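Local coordinates for TIR domain-containing adapter molecule 1 (Homo sapiens, PDB 4BSX), which serves as a Toll-like receptor signalling adaptor, probably leading to interferon-beta induction, and has an N-terminal helical domain that resembles IFIT proteins, at residues Q43-A48 against A100-L105; S13-L18 against V50-G55. The protein carries 2 engineered substitutions. All coordinates share one frame; numbering follows the deposited sequence.

Contact 1: Q43-A48 against A100-L105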
loop_
_atom_site.group_PDB
_atom_site.type_symbol
_atom_site.label_atom_id
_atom_site.label_comp_id
_atom_site.label_asym_id
_atom_site.label_seq_id
_atom_site.Cartn_x
_atom_site.Cartn_y
_atom_site.Cartn_z
ATOM N N GLN A 43 -5.632 -3.117 -2.446
ATOM C CA GLN A 43 -6.464 -3.756 -1.425
ATOM C C GLN A 43 -5.798 -4.984 -0.902
ATOM O O GLN A 43 -5.837 -5.243 0.294
ATOM C CB GLN A 43 -7.809 -4.220 -2.004
ATOM C CG GLN A 43 -8.847 -3.158 -2.224
ATOM C CD GLN A 43 -10.284 -3.699 -2.178
ATOM O OE1 GLN A 43 -11.210 -2.985 -1.786
ATOM N NE2 GLN A 43 -10.469 -4.959 -2.577
ATOM N N ASP A 44 -5.266 -5.787 -1.828
ATOM C CA ASP A 44 -4.688 -7.075 -1.453
ATOM C C ASP A 44 -3.468 -6.850 -0.539
ATOM O O ASP A 44 -3.316 -7.526 0.467
ATOM C CB ASP A 44 -4.308 -7.901 -2.683
ATOM C CG ASP A 44 -5.499 -8.591 -3.320
ATOM O OD1 ASP A 44 -6.544 -8.720 -2.649
ATOM O OD2 ASP A 44 -5.374 -9.022 -4.487
ATOM N N LEU A 45 -2.625 -5.885 -0.877
ATOM C CA LEU A 45 -1.431 -5.603 -0.094
ATOM C C LEU A 45 -1.897 -5.046 1.262
ATOM O O LEU A 45 -1.428 -5.492 2.311
ATOM C CB LEU A 45 -0.507 -4.602 -0.839
ATOM C CG LEU A 45 0.739 -4.067 -0.104
ATOM C CD1 LEU A 45 1.661 -5.220 0.220
ATOM C CD2 LEU A 45 1.520 -2.968 -0.891
ATOM N N LEU A 46 -2.859 -4.119 1.242
ATOM C CA LEU A 46 -3.419 -3.591 2.486
ATOM C C LEU A 46 -4.080 -4.679 3.355
ATOM O O LEU A 46 -4.053 -4.609 4.592
ATOM C CB LEU A 46 -4.416 -2.475 2.215
ATOM C CG LEU A 46 -4.848 -1.668 3.463
ATOM C CD1 LEU A 46 -3.682 -1.001 4.168
ATOM C CD2 LEU A 46 -5.866 -0.605 3.098
ATOM N N HIS A 47 -4.657 -5.680 2.729
ATOM C CA HIS A 47 -5.235 -6.800 3.487
ATOM C C HIS A 47 -4.118 -7.488 4.279
ATOM O O HIS A 47 -4.258 -7.821 5.468
ATOM C CB HIS A 47 -5.923 -7.763 2.502
ATOM C CG HIS A 47 -6.353 -9.060 3.103
ATOM N ND1 HIS A 47 -7.405 -9.161 3.990
ATOM C CD2 HIS A 47 -5.879 -10.316 2.925
ATOM C CE1 HIS A 47 -7.524 -10.418 4.377
ATOM N NE2 HIS A 47 -6.622 -11.141 3.736
ATOM N N ALA A 48 -2.983 -7.664 3.618
ATOM C CA ALA A 48 -1.842 -8.378 4.226
ATOM C C ALA A 48 -1.225 -7.579 5.377
ATOM O O ALA A 48 -0.841 -8.142 6.416
ATOM C CB ALA A 48 -0.764 -8.700 3.149
ATOM N N ALA A 100 0.765 5.674 -2.460
ATOM C CA ALA A 100 -0.433 6.442 -2.888
ATOM C C ALA A 100 -1.770 5.616 -2.871
ATOM O O ALA A 100 -2.820 6.079 -2.408
ATOM C CB ALA A 100 -0.193 7.006 -4.296
ATOM N N ARG A 101 -1.704 4.397 -3.402
ATOM C CA ARG A 101 -2.842 3.521 -3.483
ATOM C C ARG A 101 -3.331 3.119 -2.042
ATOM O O ARG A 101 -4.525 3.203 -1.691
ATOM C CB ARG A 101 -2.436 2.325 -4.327
ATOM C CG ARG A 101 -2.558 2.601 -5.827
ATOM C CD ARG A 101 -2.181 1.412 -6.734
ATOM N NE ARG A 101 -2.421 1.780 -8.138
ATOM C CZ ARG A 101 -2.216 0.981 -9.182
ATOM N NH1 ARG A 101 -1.767 -0.253 -8.994
ATOM N NH2 ARG A 101 -2.460 1.419 -10.425
ATOM N N LEU A 102 -2.383 2.713 -1.213
ATOM C CA LEU A 102 -2.622 2.474 0.179
ATOM C C LEU A 102 -3.254 3.690 0.866
ATOM O O LEU A 102 -4.240 3.560 1.575
ATOM C CB LEU A 102 -1.331 2.067 0.864
ATOM C CG LEU A 102 -0.749 0.719 0.417
ATOM C CD1 LEU A 102 0.499 0.459 1.242
ATOM C CD2 LEU A 102 -1.754 -0.445 0.537
ATOM N N TYR A 103 -2.720 4.878 0.640
ATOM C CA TYR A 103 -3.267 6.031 1.319
ATOM C C TYR A 103 -4.628 6.378 0.801
ATOM O O TYR A 103 -5.449 6.976 1.532
ATOM C CB TYR A 103 -2.340 7.218 1.258
ATOM C CG TYR A 103 -1.426 7.281 2.473
ATOM C CD1 TYR A 103 -0.354 6.422 2.582
ATOM C CD2 TYR A 103 -1.665 8.157 3.510
ATOM C CE1 TYR A 103 0.468 6.443 3.651
ATOM C CE2 TYR A 103 -0.825 8.186 4.614
ATOM C CZ TYR A 103 0.241 7.323 4.672
ATOM O OH TYR A 103 1.107 7.315 5.743
ATOM N N HIS A 104 -4.898 6.007 -0.452
ATOM C CA HIS A 104 -6.210 6.252 -0.958
ATOM C C HIS A 104 -7.245 5.431 -0.161
ATOM O O HIS A 104 -8.258 5.965 0.262
ATOM C CB HIS A 104 -6.297 5.918 -2.430
ATOM C CG HIS A 104 -7.692 5.859 -2.918
ATOM N ND1 HIS A 104 -8.511 6.968 -2.939
ATOM C CD2 HIS A 104 -8.440 4.820 -3.357
ATOM C CE1 HIS A 104 -9.697 6.620 -3.408
ATOM N NE2 HIS A 104 -9.683 5.321 -3.664
ATOM N N LEU A 105 -6.981 4.137 0.021
ATOM C CA LEU A 105 -7.860 3.264 0.797
ATOM C C LEU A 105 -7.959 3.761 2.237
ATOM O O LEU A 105 -9.072 3.836 2.797
ATOM C CB LEU A 105 -7.409 1.784 0.741
ATOM C CG LEU A 105 -7.222 1.280 -0.712
ATOM C CD1 LEU A 105 -6.568 -0.133 -0.827
ATOM C CD2 LEU A 105 -8.518 1.326 -1.443
#

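Contact 2: S13-L18 against V50-G55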
loop_
_atom_site.group_PDB
_atom_site.type_symbol
_atom_site.label_atom_id
_atom_site.label_comp_id
_atom_site.label_asym_id
_atom_site.label_seq_id
_atom_site.Cartn_x
_atom_site.Cartn_y
_atom_site.Cartn_z
ATOM N N SER A 13 4.434 4.791 8.043
ATOM C CA SER A 13 3.339 5.621 8.549
ATOM C C SER A 13 1.968 4.999 8.280
ATOM O O SER A 13 1.085 5.152 9.080
ATOM C CB SER A 13 3.359 7.035 7.981
ATOM O OG SER A 13 4.360 7.803 8.612
ATOM N N ALA A 14 1.811 4.323 7.144
ATOM C CA ALA A 14 0.584 3.608 6.853
ATOM C C ALA A 14 0.409 2.495 7.879
ATOM O O ALA A 14 -0.691 2.271 8.367
ATOM C CB ALA A 14 0.600 3.031 5.440
ATOM N N PHE A 15 1.474 1.784 8.215
ATOM C CA PHE A 15 1.371 0.761 9.280
ATOM C C PHE A 15 0.936 1.412 10.654
ATOM O O PHE A 15 0.160 0.837 11.471
ATOM C CB PHE A 15 2.704 0.029 9.421
ATOM C CG PHE A 15 2.883 -1.195 8.521
ATOM C CD1 PHE A 15 2.199 -2.377 8.770
ATOM C CD2 PHE A 15 3.811 -1.179 7.492
ATOM C CE1 PHE A 15 2.418 -3.511 7.974
ATOM C CE2 PHE A 15 4.027 -2.310 6.684
ATOM C CZ PHE A 15 3.337 -3.474 6.934
ATOM N N ASP A 16 1.422 2.622 10.916
ATOM C CA ASP A 16 1.077 3.311 12.162
ATOM C C ASP A 16 -0.391 3.707 12.197
ATOM O O ASP A 16 -1.049 3.666 13.232
ATOM C CB ASP A 16 1.958 4.540 12.382
ATOM C CG ASP A 16 3.407 4.166 12.770
ATOM O OD1 ASP A 16 3.592 3.126 13.427
ATOM O OD2 ASP A 16 4.347 4.895 12.400
ATOM N N ILE A 17 -0.891 4.115 11.047
ATOM C CA ILE A 17 -2.293 4.471 10.897
ATOM C C ILE A 17 -3.206 3.287 11.199
ATOM O O ILE A 17 -4.204 3.444 11.895
ATOM C CB ILE A 17 -2.548 4.990 9.520
ATOM C CG1 ILE A 17 -1.923 6.384 9.399
ATOM C CG2 ILE A 17 -4.050 5.102 9.266
ATOM C CD1 ILE A 17 -1.789 6.872 7.985
ATOM N N LEU A 18 -2.846 2.123 10.661
ATOM C CA LEU A 18 -3.476 0.854 10.996
ATOM C C LEU A 18 -3.383 0.571 12.499
ATOM O O LEU A 18 -4.395 0.265 13.159
ATOM C CB LEU A 18 -2.826 -0.266 10.166
ATOM C CG LEU A 18 -3.138 -0.228 8.644
ATOM C CD1 LEU A 18 -2.611 -1.452 7.920
ATOM C CD2 LEU A 18 -4.625 -0.109 8.344
ATOM N N VAL A 50 -2.778 -5.335 7.135
ATOM C CA VAL A 50 -3.807 -5.422 8.208
ATOM C C VAL A 50 -3.601 -6.662 9.044
ATOM O O VAL A 50 -3.568 -6.589 10.238
ATOM C CB VAL A 50 -5.233 -5.392 7.629
ATOM C CG1 VAL A 50 -6.261 -5.930 8.664
ATOM C CG2 VAL A 50 -5.554 -3.978 7.235
ATOM N N LEU A 51 -3.417 -7.804 8.391
ATOM C CA LEU A 51 -3.137 -9.059 9.082
ATOM C C LEU A 51 -1.847 -8.993 9.926
ATOM O O LEU A 51 -1.767 -9.513 11.050
ATOM C CB LEU A 51 -3.003 -10.165 8.036
ATOM C CG LEU A 51 -4.293 -10.499 7.328
ATOM C CD1 LEU A 51 -4.043 -11.414 6.124
ATOM C CD2 LEU A 51 -5.229 -11.150 8.317
ATOM N N LEU A 52 -0.817 -8.373 9.365
ATOM C CA LEU A 52 0.445 -8.198 10.075
ATOM C C LEU A 52 0.268 -7.348 11.322
ATOM O O LEU A 52 0.832 -7.667 12.367
ATOM C CB LEU A 52 1.487 -7.538 9.161
ATOM C CG LEU A 52 2.051 -8.385 8.023
ATOM C CD1 LEU A 52 2.991 -7.561 7.182
ATOM C CD2 LEU A 52 2.732 -9.612 8.604
ATOM N N LYS A 53 -0.489 -6.254 11.209
ATOM C CA LYS A 53 -0.771 -5.394 12.367
ATOM C C LYS A 53 -1.705 -6.057 13.422
ATOM O O LYS A 53 -1.772 -5.642 14.579
ATOM C CB LYS A 53 -1.365 -4.058 11.885
ATOM C CG LYS A 53 -1.159 -2.909 12.910
ATOM C CD LYS A 53 0.367 -2.479 12.959
ATOM C CE LYS A 53 0.688 -1.568 14.163
ATOM N NZ LYS A 53 2.147 -1.499 14.508
ATOM N N LEU A 54 -2.430 -7.087 13.007
ATOM C CA LEU A 54 -3.256 -7.866 13.942
ATOM C C LEU A 54 -2.443 -8.986 14.565
ATOM O O LEU A 54 -2.951 -9.746 15.370
ATOM C CB LEU A 54 -4.482 -8.485 13.233
ATOM C CG LEU A 54 -5.726 -7.593 13.165
ATOM C CD1 LEU A 54 -6.664 -8.005 12.071
ATOM C CD2 LEU A 54 -6.466 -7.604 14.498
ATOM N N GLY A 55 -1.183 -9.135 14.171
ATOM C CA GLY A 55 -0.398 -10.227 14.721
ATOM C C GLY A 55 -0.566 -11.541 13.977
ATOM O O GLY A 55 0.054 -12.539 14.340
HETATM O O HOH W 1 3.744 0.279 12.877
#

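Contact 1: Q43-A48 against A100-L105
L46 reaches from helix 43-53 between L102 and L105 of helix 96-108, and these three leucines form the dense part of the contact. The short helical segments cross at -75°, with their axes 9.7 Å apart at closest approach. L46 has CG anti to its backbone N (chi1 -168°), and its methyls divide the work. CD2 rests on the root of L105, 3.7 Å from L105 CB and also near L105 CD1, whereas CD1 faces L102 CD2, at 4.1 Å. L102 in turn brings its CD2 methyl against the base of L46, 3.7 Å from L46 CB and close to L46 N. The side chain of L46 thus runs antiparallel to those of L102 and L105, which slide past it, and the closest approaches are of methyl to CB. Beside it, L105 CD1 presses on the backbone at the start of segment 43-48, 3.5 Å from Q43 N, and lies 4.0 Å from Q43 CG, the two side chains crossing at about a right angle.

Packing is looser at L45, whose CD2 comes no nearer than 4.2 Å to L102 CD1; this leucine also leans on L64 of helix 57-65. D44 and R101 lead out of the interface. D44 points away from helix 96-108 into an exposed position, and R101, partly exposed, carries its extended chain off to a salt bridge with E142. All five touching residues are buried, held by van der Waals packing, mostly of leucine methyls, partly against backbone atoms. Steeply crossed helices joined by interdigitated leucines are a form of packing common in all-helical proteins; here they build the interior of the TRIF N-terminal domain, whose helical fold resembles that of the IFIT proteins, a tetratricopeptide-repeat family.

Contact 2: S13-L18 against V50-G55
L18 packs against V50, and F15 against L52, in the apolar half of this contact. Both L18 methyls touch V50 CG2, the side chains crossing at about a right angle: CD1 lies 3.9 Å from V50 CG2, with CD2 only slightly farther from the same methyl. F15 offers the edge of its ring, and L52 CD1 sits near the ring plane, 4.1 Å from F15 CZ.

The aliphatic chain of K53 makes van der Waals contacts of another sort. A bend at chi2 (71°) brings K53 CD to 3.6 Å from F15 O, and CE lies equally close to that oxygen, while CG lies near L18 CB.

Charge enters through solvent at the exposed end of K53. K53 NZ and D16 OD1 are 5.0 Å apart, and one water bridges them, accepting from K53 NZ at 2.9 Å and donating to D16 OD1 at 2.9 Å. Just beyond K53, helix 43-53 ends in a Schellman motif, with G55 at positive phi.

Around this pair, W80 stacks on the F15 ring and touches L52, A60 of helix 57-65 packs against L52, and L106 of helix 96-108 meets L18.

Overall arrangement
Helix 43-53 takes part in both contacts: its first half crosses helix 96-108 in contact 1, and its C-terminal turn meets helix 11-19 in contact 2. The contact centres lie about 11 Å apart and join directly where L46 CD1 approaches L18 CD1 at 3.9 Å. Y103, on the face of helix 96-108 turned from contact 1, packs on S13, A14 and I17, so the three helices are mutually in touch. Contact 1 lies near the middle of the chain, about 4 Å from its centre to the chain centre, against about 11 Å for contact 2, which runs out to a water-bridged surface.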